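Local atomic coordinates of thermosome subunit (Methanococcoides burtonii, PDB entry 3AQ1), a protein that probably binds and hydrolyses ATP to drive the folding of other proteins, as a subunit of the group II chaperonin (thermosome) family. Residues T47-V52 and E396-A401; L402-N405 and D409-D412. All coordinates share one frame; numbering follows the deposited sequence.

Contact 1 (T47-V52 and E396-A401)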
ATOM      1  N   THR A  47       9.321 -13.127   0.879  1.00 48.38           N
ATOM      2  CA  THR A  47       9.309 -14.553   1.158  1.00 43.41           C
ATOM      3  C   THR A  47      10.512 -15.266   0.527  1.00 52.46           C
ATOM      4  O   THR A  47      11.183 -16.057   1.179  1.00 59.12           O
ATOM      5  CB  THR A  47       8.004 -15.196   0.669  1.00 47.26           C
ATOM      6  OG1 THR A  47       6.913 -14.697   1.453  1.00 63.35           O
ATOM      7  CG2 THR A  47       8.060 -16.722   0.788  1.00 39.51           C
ATOM      8  N   THR A  48      10.779 -14.970  -0.741  1.00 55.68           N
ATOM      9  CA  THR A  48      11.837 -15.635  -1.488  1.00 49.53           C
ATOM     10  C   THR A  48      13.190 -15.339  -0.875  1.00 53.56           C
ATOM     11  O   THR A  48      13.971 -16.246  -0.600  1.00 54.23           O
ATOM     12  CB  THR A  48      11.846 -15.185  -2.958  1.00 59.23           C
ATOM     13  OG1 THR A  48      10.582 -15.484  -3.562  1.00 72.20           O
ATOM     14  CG2 THR A  48      12.922 -15.911  -3.714  1.00 55.16           C
ATOM     15  N   THR A  49      13.456 -14.055  -0.662  1.00 56.97           N
ATOM     16  CA  THR A  49      14.675 -13.607  -0.009  1.00 48.22           C
ATOM     17  C   THR A  49      14.850 -14.242   1.374  1.00 51.04           C
ATOM     18  O   THR A  49      15.953 -14.644   1.733  1.00 56.72           O
ATOM     19  CB  THR A  49      14.711 -12.062   0.108  1.00 44.63           C
ATOM     20  OG1 THR A  49      14.564 -11.485  -1.189  1.00 59.04           O
ATOM     21  CG2 THR A  49      16.022 -11.595   0.681  1.00 37.60           C
ATOM     22  N   ALA A  50      13.775 -14.344   2.149  1.00 45.97           N
ATOM     23  CA  ALA A  50      13.909 -14.868   3.505  1.00 47.67           C
ATOM     24  C   ALA A  50      14.210 -16.367   3.485  1.00 47.83           C
ATOM     25  O   ALA A  50      15.106 -16.840   4.185  1.00 51.50           O
ATOM     26  CB  ALA A  50      12.669 -14.557   4.342  1.00 48.53           C
ATOM     27  N   ALA A  51      13.474 -17.102   2.663  1.00 36.41           N
ATOM     28  CA  ALA A  51      13.694 -18.534   2.502  1.00 35.80           C
ATOM     29  C   ALA A  51      15.115 -18.879   2.073  1.00 51.38           C
ATOM     30  O   ALA A  51      15.761 -19.739   2.670  1.00 67.61           O
ATOM     31  CB  ALA A  51      12.711 -19.109   1.522  1.00 31.72           C
ATOM     32  N   VAL A  52      15.597 -18.231   1.027  1.00 47.69           N
ATOM     33  CA  VAL A  52      16.932 -18.523   0.528  1.00 47.13           C
ATOM     34  C   VAL A  52      17.971 -18.174   1.583  1.00 46.68           C
ATOM     35  O   VAL A  52      18.959 -18.895   1.766  1.00 45.10           O
ATOM     36  CB  VAL A  52      17.242 -17.750  -0.787  1.00 39.99           C
ATOM     37  CG1 VAL A  52      18.699 -17.923  -1.188  1.00 44.24           C
ATOM     38  CG2 VAL A  52      16.326 -18.212  -1.894  1.00 38.12           C
ATOM     39  N   GLU A 396      25.367 -13.030   0.468  1.00 55.80           N
ATOM     40  CA  GLU A 396      25.709 -13.061  -0.947  1.00 49.73           C
ATOM     41  C   GLU A 396      25.033 -14.189  -1.697  1.00 51.97           C
ATOM     42  O   GLU A 396      25.244 -14.354  -2.888  1.00 53.52           O
ATOM     43  CB  GLU A 396      27.212 -13.135  -1.150  1.00 42.86           C
ATOM     44  CG  GLU A 396      27.927 -11.858  -0.759  1.00 47.94           C
ATOM     45  CD  GLU A 396      29.425 -11.905  -1.043  1.00 55.21           C
ATOM     46  OE1 GLU A 396      30.063 -12.984  -0.859  1.00 47.52           O
ATOM     47  OE2 GLU A 396      29.952 -10.840  -1.437  1.00 53.90           O
ATOM     48  N   VAL A 397      24.204 -14.952  -1.006  1.00 54.33           N
ATOM     49  CA  VAL A 397      23.476 -16.019  -1.664  1.00 54.97           C
ATOM     50  C   VAL A 397      22.373 -15.417  -2.534  1.00 55.10           C
ATOM     51  O   VAL A 397      21.964 -16.008  -3.529  1.00 64.85           O
ATOM     52  CB  VAL A 397      22.884 -17.009  -0.652  1.00 56.41           C
ATOM     53  CG1 VAL A 397      21.653 -16.404   0.060  1.00 50.64           C
ATOM     54  CG2 VAL A 397      22.517 -18.289  -1.357  1.00 56.41           C
ATOM     55  N   ILE A 398      21.914 -14.228  -2.164  1.00 45.10           N
ATOM     56  CA  ILE A 398      20.864 -13.535  -2.913  1.00 45.08           C
ATOM     57  C   ILE A 398      21.336 -13.125  -4.305  1.00 41.59           C
ATOM     58  O   ILE A 398      20.707 -13.483  -5.294  1.00 54.50           O
ATOM     59  CB  ILE A 398      20.282 -12.304  -2.125  1.00 46.91           C
ATOM     60  CG1 ILE A 398      19.223 -12.744  -1.117  1.00 44.59           C
ATOM     61  CG2 ILE A 398      19.616 -11.338  -3.056  1.00 36.98           C
ATOM     62  CD1 ILE A 398      19.716 -13.700  -0.075  1.00 48.66           C
ATOM     63  N   PRO A 399      22.450 -12.380  -4.397  1.00 40.61           N
ATOM     64  CA  PRO A 399      22.972 -12.020  -5.723  1.00 41.64           C
ATOM     65  C   PRO A 399      23.376 -13.258  -6.513  1.00 51.31           C
ATOM     66  O   PRO A 399      23.209 -13.274  -7.729  1.00 53.51           O
ATOM     67  CB  PRO A 399      24.238 -11.219  -5.412  1.00 39.49           C
ATOM     68  CG  PRO A 399      24.210 -10.965  -3.967  1.00 49.59           C
ATOM     69  CD  PRO A 399      23.380 -12.008  -3.326  1.00 44.54           C
ATOM     70  N   VAL A 400      23.919 -14.270  -5.835  1.00 46.13           N
ATOM     71  CA  VAL A 400      24.352 -15.479  -6.514  1.00 45.58           C
ATOM     72  C   VAL A 400      23.159 -16.213  -7.109  1.00 53.19           C
ATOM     73  O   VAL A 400      23.235 -16.726  -8.228  1.00 53.38           O
ATOM     74  CB  VAL A 400      25.155 -16.425  -5.594  1.00 50.25           C
ATOM     75  CG1 VAL A 400      25.206 -17.822  -6.193  1.00 45.50           C
ATOM     76  CG2 VAL A 400      26.566 -15.890  -5.368  1.00 40.68           C
ATOM     77  N   ALA A 401      22.051 -16.251  -6.376  1.00 46.81           N
ATOM     78  CA  ALA A 401      20.824 -16.823  -6.938  1.00 44.11           C
ATOM     79  C   ALA A 401      20.302 -16.013  -8.126  1.00 56.48           C
ATOM     80  O   ALA A 401      19.869 -16.592  -9.122  1.00 68.73           O
ATOM     81  CB  ALA A 401      19.757 -16.993  -5.885  1.00 22.06           C
TER
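Val52 and Thr49, one helical turn apart on helix 45-65, meet Val397 and Ile398 at the start of helix 397-405 in a helix-helix packing of the largely helical equatorial domain, the part of a TCP-1 chaperonin that in this family carries the nucleotide site. The axes of the two short segments pass 10.4 Å apart at 115°, so the helices lie crosswise and touch over a small patch, with 192 Å² buried in all. The CA atoms of Thr49 and Ile398, 6.8 Å apart, mark where the backbones come nearest.

The touching atoms are almost all aliphatic, and no hydrogen bond runs between the segments. Thr49 turns its methyl CG2 to Ile398, meeting CG1 at 3.8 Å with the two side chains crossing at about a right angle. OG1 of Thr49 sits beside the backbone N (chi1 -56°), where it bonds to the carbonyl oxygen of Asp45 one turn back, and this leaves CG2 anti to the N. The threonine thus spends its hydroxyl within its own helix and offers a methyl across the contact.

The one charged side chain of 396-401, Glu396, takes no part and forms a salt bridge with Arg418 of helix 410-422. That helix also packs Met414 and Leu417 on Pro399. Helix 364-378 lies against this turn too, with Glu366 touching Ile398, and Leu53 of helix 45-65 packs on the same isoleucine.

The valine pair supplies the closest approach. Val52 extends CG1 anti to its N (chi1 172°) against both methyls of Val397, reaching CG1 at 3.5 Å and CG2 at 3.8 Å. Ile398 adds its terminal methyl more loosely, CD1 standing 4.5 Å from Val52 CG1.

Contact 2 (L402-N405 and D409-D412)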
ATOM      1  N   LEU A 402      20.361 -14.683  -8.049  1.00 48.97           N
ATOM      2  CA  LEU A 402      19.951 -13.872  -9.196  1.00 55.32           C
ATOM      3  C   LEU A 402      20.725 -14.255 -10.458  1.00 63.15           C
ATOM      4  O   LEU A 402      20.131 -14.458 -11.509  1.00 73.03           O
ATOM      5  CB  LEU A 402      20.085 -12.371  -8.908  1.00 57.69           C
ATOM      6  CG  LEU A 402      19.065 -11.820  -7.911  1.00 55.73           C
ATOM      7  CD1 LEU A 402      19.356 -10.365  -7.527  1.00 53.46           C
ATOM      8  CD2 LEU A 402      17.654 -11.984  -8.470  1.00 38.08           C
ATOM      9  N   ALA A 403      22.047 -14.362 -10.344  1.00 60.19           N
ATOM     10  CA  ALA A 403      22.892 -14.726 -11.478  1.00 58.36           C
ATOM     11  C   ALA A 403      22.527 -16.099 -12.021  1.00 65.02           C
ATOM     12  O   ALA A 403      22.389 -16.276 -13.228  1.00 65.33           O
ATOM     13  CB  ALA A 403      24.357 -14.696 -11.082  1.00 50.70           C
ATOM     14  N   GLU A 404      22.377 -17.068 -11.123  1.00 66.74           N
ATOM     15  CA  GLU A 404      22.097 -18.444 -11.522  1.00 67.02           C
ATOM     16  C   GLU A 404      20.779 -18.561 -12.300  1.00 68.03           C
ATOM     17  O   GLU A 404      20.748 -19.129 -13.392  1.00 71.31           O
ATOM     18  CB  GLU A 404      22.152 -19.398 -10.312  1.00 64.44           C
ATOM     19  CG  GLU A 404      23.597 -19.818  -9.913  1.00 78.42           C
ATOM     20  CD  GLU A 404      23.713 -20.547  -8.551  1.00 76.36           C
ATOM     21  OE1 GLU A 404      22.718 -20.617  -7.785  1.00 72.84           O
ATOM     22  OE2 GLU A 404      24.825 -21.047  -8.244  1.00 69.78           O
ATOM     23  N   ASN A 405      19.702 -18.002 -11.760  1.00 65.32           N
ATOM     24  CA  ASN A 405      18.416 -18.049 -12.451  1.00 65.15           C
ATOM     25  C   ASN A 405      18.474 -17.416 -13.831  1.00 67.26           C
ATOM     26  O   ASN A 405      17.995 -17.993 -14.805  1.00 80.64           O
ATOM     27  CB  ASN A 405      17.328 -17.397 -11.611  1.00 70.23           C
ATOM     28  CG  ASN A 405      17.128 -18.099 -10.293  1.00 79.79           C
ATOM     29  OD1 ASN A 405      17.516 -19.256 -10.131  1.00 78.43           O
ATOM     30  ND2 ASN A 405      16.521 -17.404  -9.336  1.00 88.02           N
ATOM     31  N   ASP A 409      26.964 -16.630 -15.154  1.00 59.01           N
ATOM     32  CA  ASP A 409      28.090 -17.053 -14.335  1.00 60.57           C
ATOM     33  C   ASP A 409      28.125 -16.259 -13.029  1.00 53.68           C
ATOM     34  O   ASP A 409      28.415 -15.066 -13.020  1.00 55.28           O
ATOM     35  CB  ASP A 409      29.402 -16.855 -15.100  1.00 66.72           C
ATOM     36  CG  ASP A 409      30.610 -17.395 -14.346  1.00 74.77           C
ATOM     37  OD1 ASP A 409      30.422 -18.118 -13.337  1.00 67.61           O
ATOM     38  OD2 ASP A 409      31.749 -17.098 -14.779  1.00 78.59           O
ATOM     39  N   PRO A 410      27.843 -16.925 -11.915  1.00 49.06           N
ATOM     40  CA  PRO A 410      27.825 -16.203 -10.643  1.00 56.12           C
ATOM     41  C   PRO A 410      29.193 -15.630 -10.311  1.00 56.17           C
ATOM     42  O   PRO A 410      29.266 -14.492  -9.863  1.00 59.33           O
ATOM     43  CB  PRO A 410      27.438 -17.281  -9.633  1.00 58.24           C
ATOM     44  CG  PRO A 410      26.790 -18.355 -10.452  1.00 51.30           C
ATOM     45  CD  PRO A 410      27.535 -18.347 -11.745  1.00 48.20           C
ATOM     46  N   ILE A 411      30.254 -16.402 -10.538  1.00 53.23           N
ATOM     47  CA  ILE A 411      31.608 -15.956 -10.222  1.00 47.09           C
ATOM     48  C   ILE A 411      31.902 -14.636 -10.923  1.00 56.80           C
ATOM     49  O   ILE A 411      32.418 -13.696 -10.323  1.00 63.31           O
ATOM     50  CB  ILE A 411      32.654 -16.996 -10.640  1.00 47.16           C
ATOM     51  CG1 ILE A 411      32.360 -18.342  -9.976  1.00 51.63           C
ATOM     52  CG2 ILE A 411      34.051 -16.521 -10.273  1.00 46.57           C
ATOM     53  CD1 ILE A 411      32.087 -18.215  -8.491  1.00 53.10           C
ATOM     54  N   ASP A 412      31.566 -14.570 -12.200  1.00 57.80           N
ATOM     55  CA  ASP A 412      31.750 -13.354 -12.970  1.00 58.99           C
ATOM     56  C   ASP A 412      31.034 -12.171 -12.335  1.00 53.55           C
ATOM     57  O   ASP A 412      31.619 -11.097 -12.181  1.00 55.68           O
ATOM     58  CB  ASP A 412      31.247 -13.551 -14.401  1.00 65.67           C
ATOM     59  CG  ASP A 412      32.338 -14.009 -15.339  1.00 72.68           C
ATOM     60  OD1 ASP A 412      33.373 -14.489 -14.836  1.00 65.53           O
ATOM     61  OD2 ASP A 412      32.164 -13.882 -16.572  1.00 78.60           O
TER
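Glu404 carries CG anti to its carbonyl carbon (chi1 -81°) and runs on extended (chi2 169°), which lays CG against the ring of Pro410. The meeting is methylene to methylene, Glu404 CG to Pro410 CG at 3.6 Å, with the side chains at about a right angle. The carboxylate reaches the same ring carbon less closely, OE2 lying 4.0 Å from Pro410 CG. The preceding residue, Ala403, directs its methyl at the proline backbone, CB being 3.8 Å from Pro410 CA; this alanine is buried, whereas Glu404 is exposed. No hydrogen bond joins the segments.

Asp409 holds the N-cap position of the second helix. Its OD1 accepts from Ile411 N at 3.3 Å, a weak, bent bond (130° at the hydrogen), and Pro410 as first helical residue has no N-H to be capped.

The whole forms two consecutive helices joined by a short turn: helix 397-405 ends, four residues, the last of them Asp409, turn the chain, and helix 410-422 begins beside it. From this turn helix 410-422 continues, while helix 397-405 leads back to its contact with helix 45-65.

In the fold
Helix 397-405 serves both contacts: its first turn meets helix 45-65 in contact 1, and its last turn meets the start of helix 410-422 in contact 2. Their centres are 12 Å apart, and they touch where Val400 CG1 approaches Pro410 CB at 4.1 Å. Contact 1 joins segments 344 residues apart, whereas contact 2 closes a local turn. Neither belongs to a deep core: contact 1 lies at the surface with partly exposed residues, and contact 2 is partly buried through one alanine. Methyl and methylene groups of valine, isoleucine and threonine touch across the first; in the second a proline ring, a methyl and the stem of a glutamate meet beside an N-cap.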